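Local coordinates for SYE1 (Shewanella oneidensis, PDB 4AWT), which binds flavin mononucleotide and probably works as an oxidoreductase of the Old Yellow Enzyme family, acting on CH-CH groups with NAD(P) as partner, at residues P24-S28 against S56-Q60; I74-I80 against N169-F175; W102-V107 against G185-Q190. The protein carries 1 engineered substitution. All coordinates share one frame; numbering follows the deposited sequence. Where two conformers were deposited one is given.

Contact 1 of 3, residues P24-S28 against S56-Q60; sequences PLTRS and SEGTQ. Engineered in segment 24-28: L25 (natural residue Met). With FMN (flavin mononucleotide), chain B; BOG (octyl beta-D-glucopyranoside), chain D.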
loop_
_atom_site.group_PDB
_atom_site.type_symbol
_atom_site.label_atom_id
_atom_site.label_comp_id
_atom_site.label_asym_id
_atom_site.label_seq_id
_atom_site.Cartn_x
_atom_site.Cartn_y
_atom_site.Cartn_z
ATOM N N PRO A 24 -0.752 -0.685 4.962
ATOM C CA PRO A 24 -0.387 0.715 4.736
ATOM C C PRO A 24 -1.498 1.649 5.155
ATOM O O PRO A 24 -2.647 1.498 4.750
ATOM C CB PRO A 24 -0.176 0.781 3.225
ATOM C CG PRO A 24 0.306 -0.567 2.893
ATOM C CD PRO A 24 -0.620 -1.456 3.727
ATOM N N LEU A 25 -1.138 2.700 5.930
ATOM C CA LEU A 25 -2.103 3.681 6.401
ATOM C C LEU A 25 -1.475 5.060 6.328
ATOM O O LEU A 25 -0.751 5.485 7.243
ATOM C CB LEU A 25 -2.564 3.379 7.839
ATOM C CG LEU A 25 -3.241 2.024 8.028
ATOM C CD1 LEU A 25 -3.119 1.588 9.484
ATOM C CD2 LEU A 25 -4.708 2.076 7.575
ATOM N N THR A 26 -1.750 5.791 5.276
ATOM C CA THR A 26 -1.337 7.197 5.139
ATOM C C THR A 26 -1.833 7.990 6.322
ATOM O O THR A 26 -3.036 8.034 6.588
ATOM C CB THR A 26 -1.942 7.769 3.845
ATOM O OG1 THR A 26 -1.297 7.202 2.697
ATOM C CG2 THR A 26 -1.813 9.266 3.731
ATOM N N ARG A 27 -0.900 8.671 6.985
ATOM C CA ARG A 27 -1.216 9.538 8.122
ATOM C C ARG A 27 -0.849 10.995 7.854
ATOM O O ARG A 27 -1.213 11.878 8.662
ATOM C CB ARG A 27 -0.602 9.052 9.424
ATOM C CG ARG A 27 -0.875 7.592 9.738
ATOM C CD ARG A 27 -2.369 7.209 9.718
ATOM N NE ARG A 27 -3.134 8.036 10.667
ATOM C CZ ARG A 27 -3.163 7.843 11.976
ATOM N NH1 ARG A 27 -2.624 6.780 12.518
ATOM N NH2 ARG A 27 -3.805 8.730 12.747
ATOM N N SER A 28 -0.113 11.275 6.796
ATOM C CA SER A 28 0.211 12.642 6.421
ATOM C C SER A 28 0.822 13.425 7.597
ATOM O O SER A 28 0.410 14.552 7.880
ATOM C CB SER A 28 -0.968 13.336 5.778
ATOM O OG SER A 28 -1.246 12.738 4.532
ATOM N N SER A 56 4.523 -0.015 5.652
ATOM C CA SER A 56 4.428 1.415 5.810
ATOM C C SER A 56 3.273 1.976 4.996
ATOM O O SER A 56 2.875 1.454 3.967
ATOM C CB SER A 56 5.703 2.134 5.376
ATOM O OG SER A 56 5.807 2.293 3.965
ATOM N N GLU A 57 2.801 3.149 5.450
ATOM C CA GLU A 57 2.028 4.015 4.607
ATOM C C GLU A 57 2.720 4.209 3.263
ATOM O O GLU A 57 3.947 4.155 3.150
ATOM C CB GLU A 57 1.816 5.371 5.284
ATOM C CG GLU A 57 3.108 6.171 5.567
ATOM C CD GLU A 57 2.881 7.034 6.798
ATOM O OE1 GLU A 57 2.123 8.027 6.737
ATOM O OE2 GLU A 57 3.483 6.712 7.849
ATOM N N GLY A 58 1.922 4.520 2.244
ATOM C CA GLY A 58 2.528 4.791 0.940
ATOM C C GLY A 58 3.577 5.873 1.064
ATOM O O GLY A 58 3.400 6.908 1.700
ATOM N N THR A 59 4.701 5.635 0.374
ATOM C CA THR A 59 5.811 6.578 0.401
ATOM C C THR A 59 6.214 6.837 -1.050
ATOM O O THR A 59 6.559 5.941 -1.820
ATOM C CB THR A 59 6.933 6.068 1.320
ATOM O OG1 THR A 59 7.970 7.043 1.403
ATOM C CG2 THR A 59 7.567 4.763 0.967
ATOM N N GLN A 60 6.083 8.089 -1.458
ATOM C CA GLN A 60 6.224 8.431 -2.877
ATOM C C GLN A 60 7.658 8.265 -3.333
ATOM O O GLN A 60 8.636 8.620 -2.665
ATOM C CB GLN A 60 5.720 9.833 -3.189
ATOM C CG GLN A 60 6.411 10.981 -2.454
ATOM C CD GLN A 60 5.744 11.367 -1.173
ATOM O OE1 GLN A 60 4.928 10.599 -0.615
ATOM N NE2 GLN A 60 6.074 12.514 -0.633
HETATM N N1 FMN B . -3.824 1.621 1.510
HETATM C C2 FMN B . -2.657 1.624 0.876
HETATM O O2 FMN B . -2.321 0.695 0.094
HETATM N N3 FMN B . -1.763 2.668 1.067
HETATM C C4 FMN B . -2.024 3.739 1.905
HETATM O O4 FMN B . -1.115 4.589 2.101
HETATM C C4A FMN B . -3.295 3.776 2.473
HETATM N N5 FMN B . -3.686 4.861 3.256
HETATM C C5A FMN B . -4.779 4.665 4.142
HETATM C C6 FMN B . -5.042 5.593 5.118
HETATM C C7 FMN B . -6.102 5.426 6.041
HETATM C C7M FMN B . -6.248 6.428 7.161
HETATM C C8 FMN B . -6.905 4.334 5.908
HETATM C C8M FMN B . -8.042 4.060 6.872
HETATM C C9 FMN B . -6.653 3.380 4.901
HETATM C C9A FMN B . -5.585 3.527 4.015
HETATM N N10 FMN B . -5.292 2.546 3.045
HETATM C C10 FMN B . -4.117 2.640 2.325
HETATM C "C1'" FMN B . -6.116 1.335 2.975
HETATM C "C2'" FMN B . -5.824 0.330 4.104
HETATM O "O2'" FMN B . -4.547 -0.260 3.934
HETATM C "C3'" FMN B . -6.821 -0.812 4.138
HETATM O "O3'" FMN B . -6.723 -1.639 2.989
HETATM C "C4'" FMN B . -8.289 -0.387 4.321
HETATM O "O4'" FMN B . -8.429 0.604 5.327
HETATM C "C5'" FMN B . -9.212 -1.569 4.547
HETATM O "O5'" FMN B . -8.883 -2.268 5.759
HETATM P P FMN B . -9.735 -1.982 7.101
HETATM O O1P FMN B . -9.419 -0.567 7.516
HETATM O O2P FMN B . -11.197 -2.162 6.756
HETATM O O3P FMN B . -9.204 -3.014 8.065
HETATM C C1 BOG D . -7.329 8.400 1.180
HETATM O O1 BOG D . -8.268 8.962 2.055
HETATM C C2 BOG D . -5.975 8.272 1.802
HETATM O O2 BOG D . -5.414 9.534 2.094
HETATM C C3 BOG D . -4.971 7.553 0.886
HETATM O O3 BOG D . -3.798 7.250 1.588
HETATM C C4 BOG D . -5.592 6.210 0.478
HETATM O O4 BOG D . -4.736 5.580 -0.414
HETATM C C5 BOG D . -6.988 6.376 -0.112
HETATM O O5 BOG D . -7.761 7.031 0.874
HETATM C C6 BOG D . -7.613 5.052 -0.471
HETATM O O6 BOG D . -8.851 5.368 -1.083
HETATM C "C1'" BOG D . -9.343 9.618 1.426
HETATM C "C2'" BOG D . -10.272 10.385 2.364
HETATM C "C3'" BOG D . -10.688 9.616 3.580
HETATM C "C4'" BOG D . -11.884 10.056 4.417
HETATM C "C5'" BOG D . -11.380 10.329 5.838
HETATM C "C6'" BOG D . -11.439 11.826 6.151
HETATM C "C7'" BOG D . -10.903 12.088 7.570
HETATM C "C8'" BOG D . -11.501 13.420 8.004
HETATM O O HOH W 1 1.291 8.085 2.880
HETATM O O HOH W 2 1.401 9.765 4.960
#

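Contact 2 of 3, residues I74-I80 against N169-F175; sequences IYTPEQI and NAMEAGF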
loop_
_atom_site.group_PDB
_atom_site.type_symbol
_atom_site.label_atom_id
_atom_site.label_comp_id
_atom_site.label_asym_id
_atom_site.label_seq_id
_atom_site.Cartn_x
_atom_site.Cartn_y
_atom_site.Cartn_z
ATOM N N ILE A 74 10.565 8.736 -0.266
ATOM C CA ILE A 74 11.647 7.783 -0.133
ATOM C C ILE A 74 12.700 8.000 -1.200
ATOM O O ILE A 74 13.372 7.049 -1.620
ATOM C CB ILE A 74 11.128 6.340 -0.017
ATOM C CG1 ILE A 74 12.155 5.366 0.545
ATOM C CG2 ILE A 74 10.504 5.858 -1.318
ATOM C CD1 ILE A 74 11.522 4.151 1.196
ATOM N N TYR A 75 12.887 9.244 -1.637
ATOM C CA TYR A 75 13.810 9.553 -2.713
ATOM C C TYR A 75 14.954 10.496 -2.315
ATOM O O TYR A 75 15.929 10.532 -3.088
ATOM C CB TYR A 75 13.073 10.069 -3.977
ATOM C CG TYR A 75 12.243 11.269 -3.754
ATOM C CD1 TYR A 75 12.777 12.562 -3.865
ATOM C CD2 TYR A 75 10.892 11.201 -3.395
ATOM C CE1 TYR A 75 12.024 13.686 -3.639
ATOM C CE2 TYR A 75 10.128 12.304 -3.154
ATOM C CZ TYR A 75 10.721 13.574 -3.287
ATOM O OH TYR A 75 9.973 14.697 -3.028
ATOM N N THR A 76 14.921 11.208 -1.224
ATOM C CA THR A 76 16.054 12.051 -0.833
ATOM C C THR A 76 16.843 11.400 0.289
ATOM O O THR A 76 16.332 10.535 1.028
ATOM C CB THR A 76 15.593 13.421 -0.381
ATOM O OG1 THR A 76 14.922 13.279 0.895
ATOM C CG2 THR A 76 14.687 14.142 -1.374
ATOM N N PRO A 77 18.090 11.799 0.457
ATOM C CA PRO A 77 18.875 11.233 1.549
ATOM C C PRO A 77 18.223 11.459 2.927
ATOM O O PRO A 77 18.263 10.590 3.789
ATOM C CB PRO A 77 20.233 11.960 1.427
ATOM C CG PRO A 77 20.314 12.253 -0.054
ATOM C CD PRO A 77 18.922 12.680 -0.442
ATOM N N GLU A 78 17.664 12.631 3.126
ATOM C CA GLU A 78 17.017 12.931 4.402
ATOM C C GLU A 78 15.803 12.037 4.621
ATOM O O GLU A 78 15.529 11.594 5.737
ATOM C CB GLU A 78 16.605 14.371 4.463
ATOM C CG GLU A 78 17.788 15.302 4.317
ATOM C CD GLU A 78 18.206 15.646 2.909
ATOM O OE1 GLU A 78 17.918 15.138 1.816
ATOM O OE2 GLU A 78 18.983 16.647 2.783
ATOM N N GLN A 79 15.038 11.804 3.556
ATOM C CA GLN A 79 13.871 10.916 3.643
ATOM C C GLN A 79 14.290 9.513 4.016
ATOM O O GLN A 79 13.604 8.828 4.790
ATOM C CB GLN A 79 13.129 10.936 2.317
ATOM C CG GLN A 79 12.294 12.157 2.129
ATOM C CD GLN A 79 11.820 12.351 0.700
ATOM O OE1 GLN A 79 12.192 11.590 -0.206
ATOM N NE2 GLN A 79 10.982 13.321 0.484
ATOM N N ILE A 80 15.378 9.023 3.421
ATOM C CA ILE A 80 15.887 7.696 3.748
ATOM C C ILE A 80 16.248 7.635 5.216
ATOM O O ILE A 80 15.942 6.665 5.906
ATOM C CB ILE A 80 17.060 7.359 2.809
ATOM C CG1 ILE A 80 16.565 7.249 1.378
ATOM C CG2 ILE A 80 17.832 6.146 3.266
ATOM C CD1 ILE A 80 17.690 7.180 0.360
ATOM N N ASN A 169 16.654 2.466 -2.042
ATOM C CA ASN A 169 16.588 3.431 -0.953
ATOM C C ASN A 169 15.906 2.802 0.275
ATOM O O ASN A 169 16.327 3.056 1.408
ATOM C CB ASN A 169 15.823 4.646 -1.400
ATOM C CG ASN A 169 16.525 5.454 -2.472
ATOM O OD1 ASN A 169 17.712 5.222 -2.766
ATOM N ND2 ASN A 169 15.805 6.397 -3.019
ATOM N N ALA A 170 14.872 2.011 0.046
ATOM C CA ALA A 170 14.205 1.341 1.164
ATOM C C ALA A 170 15.157 0.398 1.879
ATOM O O ALA A 170 15.158 0.305 3.103
ATOM C CB ALA A 170 12.990 0.584 0.665
ATOM N N MET A 171 16.008 -0.310 1.133
ATOM C CA MET A 171 16.980 -1.177 1.761
ATOM C C MET A 171 17.992 -0.348 2.545
ATOM O O MET A 171 18.374 -0.728 3.664
ATOM C CB MET A 171 17.663 -2.102 0.771
ATOM C CG MET A 171 16.732 -3.070 0.049
ATOM S SD MET A 171 15.718 -4.112 1.116
ATOM C CE MET A 171 14.241 -3.165 1.274
ATOM N N GLU A 172 18.410 0.782 1.998
ATOM C CA GLU A 172 19.346 1.652 2.709
ATOM C C GLU A 172 18.728 2.187 3.994
ATOM O O GLU A 172 19.437 2.408 4.979
ATOM C CB GLU A 172 19.747 2.833 1.814
ATOM C CG GLU A 172 20.824 3.728 2.396
ATOM C CD GLU A 172 21.254 4.919 1.563
ATOM O OE1 GLU A 172 20.892 5.035 0.408
ATOM O OE2 GLU A 172 22.047 5.648 2.185
ATOM N N ALA A 173 17.409 2.393 4.005
ATOM C CA ALA A 173 16.656 2.834 5.166
ATOM C C ALA A 173 16.396 1.711 6.167
ATOM O O ALA A 173 15.797 1.978 7.209
ATOM C CB ALA A 173 15.361 3.439 4.765
ATOM N N GLY A 174 16.816 0.496 5.873
ATOM C CA GLY A 174 16.667 -0.620 6.792
ATOM C C GLY A 174 15.353 -1.343 6.733
ATOM O O GLY A 174 15.071 -2.151 7.604
ATOM N N PHE A 175 14.532 -1.089 5.719
ATOM C CA PHE A 175 13.348 -1.920 5.550
ATOM C C PHE A 175 13.730 -3.345 5.220
ATOM O O PHE A 175 14.761 -3.614 4.601
ATOM C CB PHE A 175 12.432 -1.363 4.447
ATOM C CG PHE A 175 11.718 -0.086 4.822
ATOM C CD1 PHE A 175 10.525 -0.154 5.529
ATOM C CD2 PHE A 175 12.187 1.146 4.459
ATOM C CE1 PHE A 175 9.819 1.001 5.851
ATOM C CE2 PHE A 175 11.469 2.308 4.760
ATOM C CZ PHE A 175 10.283 2.221 5.448
HETATM O O HOH W 3 16.718 8.556 -4.809
#

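Contact 3 of 3, residues W102-V107 against G185-Q190; sequences WHVGRV and GYLINQ. With BOG (octyl beta-D-glucopyranoside), chain D.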
loop_
_atom_site.group_PDB
_atom_site.type_symbol
_atom_site.label_atom_id
_atom_site.label_comp_id
_atom_site.label_asym_id
_atom_site.label_seq_id
_atom_site.Cartn_x
_atom_site.Cartn_y
_atom_site.Cartn_z
ATOM N N TRP A 102 5.093 4.106 -3.633
ATOM C CA TRP A 102 3.867 4.720 -4.133
ATOM C C TRP A 102 4.131 5.616 -5.348
ATOM O O TRP A 102 4.987 6.502 -5.306
ATOM C CB TRP A 102 3.222 5.577 -3.049
ATOM C CG TRP A 102 1.745 5.742 -3.127
ATOM C CD1 TRP A 102 0.828 5.173 -3.957
ATOM C CD2 TRP A 102 1.007 6.543 -2.203
ATOM N NE1 TRP A 102 -0.440 5.567 -3.594
ATOM C CE2 TRP A 102 -0.353 6.384 -2.513
ATOM C CE3 TRP A 102 1.375 7.348 -1.118
ATOM C CZ2 TRP A 102 -1.347 7.011 -1.757
ATOM C CZ3 TRP A 102 0.371 7.943 -0.383
ATOM C CH2 TRP A 102 -0.928 7.781 -0.696
ATOM N N HIS A 103 3.293 5.448 -6.367
ATOM C CA HIS A 103 3.095 6.464 -7.406
ATOM C C HIS A 103 1.597 6.538 -7.626
ATOM O O HIS A 103 0.957 5.557 -8.002
ATOM C CB HIS A 103 3.822 6.155 -8.713
ATOM C CG HIS A 103 3.900 7.337 -9.642
ATOM N ND1 HIS A 103 2.860 8.088 -9.970
ATOM C CD2 HIS A 103 5.011 7.850 -10.219
ATOM C CE1 HIS A 103 3.282 9.041 -10.770
ATOM N NE2 HIS A 103 4.591 8.929 -10.948
ATOM N N VAL A 104 1.029 7.719 -7.369
ATOM C CA VAL A 104 -0.402 7.905 -7.443
ATOM C C VAL A 104 -0.946 8.121 -8.841
ATOM O O VAL A 104 -2.173 8.073 -9.038
ATOM C CB VAL A 104 -0.848 9.078 -6.557
ATOM C CG1 VAL A 104 -0.474 8.830 -5.100
ATOM C CG2 VAL A 104 -0.298 10.404 -7.096
ATOM N N GLY A 105 -0.125 8.401 -9.816
ATOM C CA GLY A 105 -0.560 8.712 -11.162
ATOM C C GLY A 105 -1.488 9.871 -11.130
ATOM O O GLY A 105 -1.194 10.950 -10.596
ATOM N N ARG A 106 -2.699 9.688 -11.700
ATOM C CA ARG A 106 -3.650 10.766 -11.842
ATOM C C ARG A 106 -4.383 11.133 -10.579
ATOM O O ARG A 106 -5.146 12.113 -10.578
ATOM C CB ARG A 106 -4.705 10.408 -12.908
ATOM C CG ARG A 106 -5.679 9.350 -12.434
ATOM C CD ARG A 106 -6.535 8.854 -13.581
ATOM N NE ARG A 106 -7.404 7.789 -13.132
ATOM C CZ ARG A 106 -8.331 7.227 -13.865
ATOM N NH1 ARG A 106 -8.528 7.574 -15.122
ATOM N NH2 ARG A 106 -9.067 6.243 -13.315
ATOM N N VAL A 107 -4.203 10.374 -9.486
ATOM C CA VAL A 107 -4.933 10.667 -8.240
ATOM C C VAL A 107 -4.094 11.623 -7.412
ATOM O O VAL A 107 -3.436 11.263 -6.444
ATOM C CB VAL A 107 -5.311 9.384 -7.509
ATOM C CG1 VAL A 107 -6.120 9.727 -6.280
ATOM C CG2 VAL A 107 -6.069 8.430 -8.406
ATOM N N GLY A 185 -6.550 2.340 -7.347
ATOM C CA GLY A 185 -6.718 3.351 -8.356
ATOM C C GLY A 185 -5.480 4.158 -8.680
ATOM O O GLY A 185 -5.598 5.142 -9.436
ATOM N N TYR A 186 -4.318 3.777 -8.174
ATOM C CA TYR A 186 -3.083 4.541 -8.382
ATOM C C TYR A 186 -2.432 4.159 -9.701
ATOM O O TYR A 186 -3.042 3.557 -10.559
ATOM C CB TYR A 186 -2.237 4.486 -7.107
ATOM C CG TYR A 186 -2.983 5.126 -5.955
ATOM C CD1 TYR A 186 -3.325 6.473 -5.979
ATOM C CD2 TYR A 186 -3.342 4.382 -4.842
ATOM C CE1 TYR A 186 -4.002 7.070 -4.943
ATOM C CE2 TYR A 186 -4.011 4.966 -3.796
ATOM C CZ TYR A 186 -4.359 6.300 -3.823
ATOM O OH TYR A 186 -5.038 6.826 -2.771
ATOM N N LEU A 187 -1.182 4.623 -9.947
ATOM C CA LEU A 187 -0.659 4.627 -11.306
ATOM C C LEU A 187 -0.694 3.275 -11.965
ATOM O O LEU A 187 -1.181 3.132 -13.096
ATOM C CB LEU A 187 0.783 5.155 -11.335
ATOM C CG LEU A 187 1.356 5.229 -12.749
ATOM C CD1 LEU A 187 0.626 6.195 -13.651
ATOM C CD2 LEU A 187 2.843 5.574 -12.668
ATOM N N ILE A 188 -0.128 2.258 -11.320
ATOM C CA ILE A 188 -0.087 0.955 -11.982
ATOM C C ILE A 188 -1.499 0.445 -12.241
ATOM O O ILE A 188 -1.789 -0.148 -13.290
ATOM C CB ILE A 188 0.803 -0.033 -11.226
ATOM C CG1 ILE A 188 2.247 0.530 -11.152
ATOM C CG2 ILE A 188 0.777 -1.404 -11.878
ATOM C CD1 ILE A 188 3.141 -0.252 -10.307
ATOM N N ASN A 189 -2.396 0.674 -11.276
ATOM C CA ASN A 189 -3.779 0.277 -11.435
ATOM C C ASN A 189 -4.453 0.987 -12.596
ATOM O O ASN A 189 -5.372 0.410 -13.214
ATOM C CB ASN A 189 -4.453 0.484 -10.081
ATOM C CG ASN A 189 -5.775 -0.183 -9.818
ATOM O OD1 ASN A 189 -6.207 -0.165 -8.653
ATOM N ND2 ASN A 189 -6.387 -0.804 -10.803
ATOM N N GLN A 190 -4.031 2.210 -12.919
ATOM C CA GLN A 190 -4.535 2.950 -14.064
ATOM C C GLN A 190 -4.111 2.314 -15.407
ATOM O O GLN A 190 -4.755 2.606 -16.404
ATOM C CB GLN A 190 -4.054 4.401 -14.008
ATOM C CG GLN A 190 -4.677 5.187 -12.856
ATOM C CD GLN A 190 -3.853 6.328 -12.351
ATOM O OE1 GLN A 190 -3.174 7.048 -13.127
ATOM N NE2 GLN A 190 -3.852 6.553 -11.062
HETATM C C1 BOG D . -7.329 8.400 1.180
HETATM O O1 BOG D . -8.268 8.962 2.055
HETATM C C2 BOG D . -5.975 8.272 1.802
HETATM O O2 BOG D . -5.414 9.534 2.094
HETATM C C3 BOG D . -4.971 7.553 0.886
HETATM O O3 BOG D . -3.798 7.250 1.588
HETATM C C4 BOG D . -5.592 6.210 0.478
HETATM O O4 BOG D . -4.736 5.580 -0.414
HETATM C C5 BOG D . -6.988 6.376 -0.112
HETATM O O5 BOG D . -7.761 7.031 0.874
HETATM C C6 BOG D . -7.613 5.052 -0.471
HETATM O O6 BOG D . -8.851 5.368 -1.083
HETATM C "C1'" BOG D . -9.343 9.618 1.426
HETATM C "C2'" BOG D . -10.272 10.385 2.364
HETATM C "C3'" BOG D . -10.688 9.616 3.580
HETATM C "C4'" BOG D . -11.884 10.056 4.417
HETATM C "C5'" BOG D . -11.380 10.329 5.838
HETATM C "C6'" BOG D . -11.439 11.826 6.151
HETATM C "C7'" BOG D . -10.903 12.088 7.570
HETATM C "C8'" BOG D . -11.501 13.420 8.004
HETATM O O HOH W 4 0.785 2.763 -8.575
HETATM O O HOH W 5 -7.777 6.388 -10.661
#

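Contact 1 of 3, residues P24-S28 against S56-Q60
E57 OE1 takes two donors, R27 N and a water that is itself held by S28 N. R27 N reaches it at 3.1 Å, in a fairly straight bond (159° at the hydrogen) that arrives from above the carboxylate plane. The water donates to the same oxygen at 2.6 Å. One oxygen thus holds two successive peptide N-H groups, one directly and one through solvent. The other oxygen, OE2, is hydrogen-bonded to Y45 OH of helix 39-46, which should limit rotation of the carboxylate. E57 CG stands between the backbone N and the carbonyl carbon (chi1 62°). Beyond CG the chain is extended, and its carboxylate brings OE1 up to R27 N. E57 CB lies against L25 O at 3.2 Å. P24 CB covers S56 O at 3.2 Å, and this buried oxygen has no hydrogen-bonding partner in the model.

The two segments lie at the C-terminal mouth of a TIM barrel, after its first strand and at the end of its second. Both contribute to the FMN site, with Q100, R233 and others. T26 OG1 donates to FMN O4 at 2.7 Å. G58 N donates to the same O4 at 3.0 Å, with 165° at the hydrogen. These two donors would probably draw electron density toward that end of the flavin. A second water donates to both T26 OG1 and G58 O, tying the two donor residues together. P24 O accepts from the ribityl hydroxyl FMN O2' at 2.7 Å. L25 is an engineered replacement of methionine; its CD2 rests on FMN C9 at 3.6 Å.

Contact 2 of 3, residues I74-I80 against N169-F175
I80 and N169 meet at about a right angle, with I80 CD1 against N169 CG at 3.5 Å. The other branch of I80, CG2, packs on A173 CB at 4.0 Å and on the aliphatic part of E172. N169 carries the polar link. Its CG is anti to the carbonyl carbon (chi1 -67°), which turns the amide toward I74. N169 ND2 donates to I74 O at 2.9 Å, in the carbonyl plane and on a lone pair. A water accepts from the same ND2 and donates to Y75 O. A leucine in place of N169 has no amide to donate, and would probably leave I74 O without its mate and the water without its tie to residues 169-175.

The contact joins the start of helix 77-92 to the end of helix 153-172, both on the outside of the TIM barrel. T76 and Q79 form a capping box at the first helix: Q79 N donates to T76 OG1, and Q79 OE1 accepts from both T76 N and Y75 N. The second helix closes in a Schellman motif at G174. I74 CD1 lies on A170 CB at 3.9 Å and on F175 CE2 at 4.0 Å.

Contact 3 of 3, residues W102-V107 against G185-Q190
Q190 spends both ends of its amide on the turn at V104-V107. Its OE1 accepts from R106 N at 3.0 Å, nearly straight (166°), and also from S120 OG. Its NE2 donates to V104 O at 3.0 Å and to G185 O, both close to the amide plane, which fixes the rotation of the amide. V104 O also takes V107 N, from the opposite face, closing a type II' turn. L187 N donates to H103 O at 3.0 Å.

G105 has positive phi, and a side chain there would run into L187 CD1 and Q190 OE1. H103 ND1 accepts G105 N in the ring plane, which fixes the imidazole. L187 CG is anti to the backbone N (chi1 -178°), carrying CD2 over one face of this ring in a CH-pi contact, 3.7 Å from its centroid. W102 and Y186 form a T-shaped pair (planes at 88°), with W102 NE1 over the Y186 ring 3.4 Å from Y186 CD2. V104 CB and V107 CG1 pack on Y186 CD1 and CE1. Y186 OH bonds to Y68 OH and to O4 of an octyl glucoside beside the FMN.

Residues 102-107 start on the last residue of the third barrel strand, 96-102; residues 185-190 follow the fourth, 177-181, and lead into helix 187-192. H103 and L187 pack on V159 of helix 153-172, and L187 also on F213 of helix 212-225.

Contacts 1 and 3 are buried and line the barrel mouth around the FMN and the octyl glucoside. Contact 1 holds the flavin mainly through polar bonds. Contact 3 adds one T-shaped aromatic pair and a CH-pi contact to its backbone and amide bonds. They join at T59 O and W102 N of adjacent strands, probably hydrogen-bonded, and W102 packs on T26. Contact 2, also largely buried, lies farther out, its centre about 17 Å from that of the chain, with an exposed rim at E172. It is mostly aliphatic, with one direct hydrogen bond. It meets contact 1 where Q60 O probably accepts from I74 N. Contacts 2 and 3 do not touch, but helix 153-172 serves both.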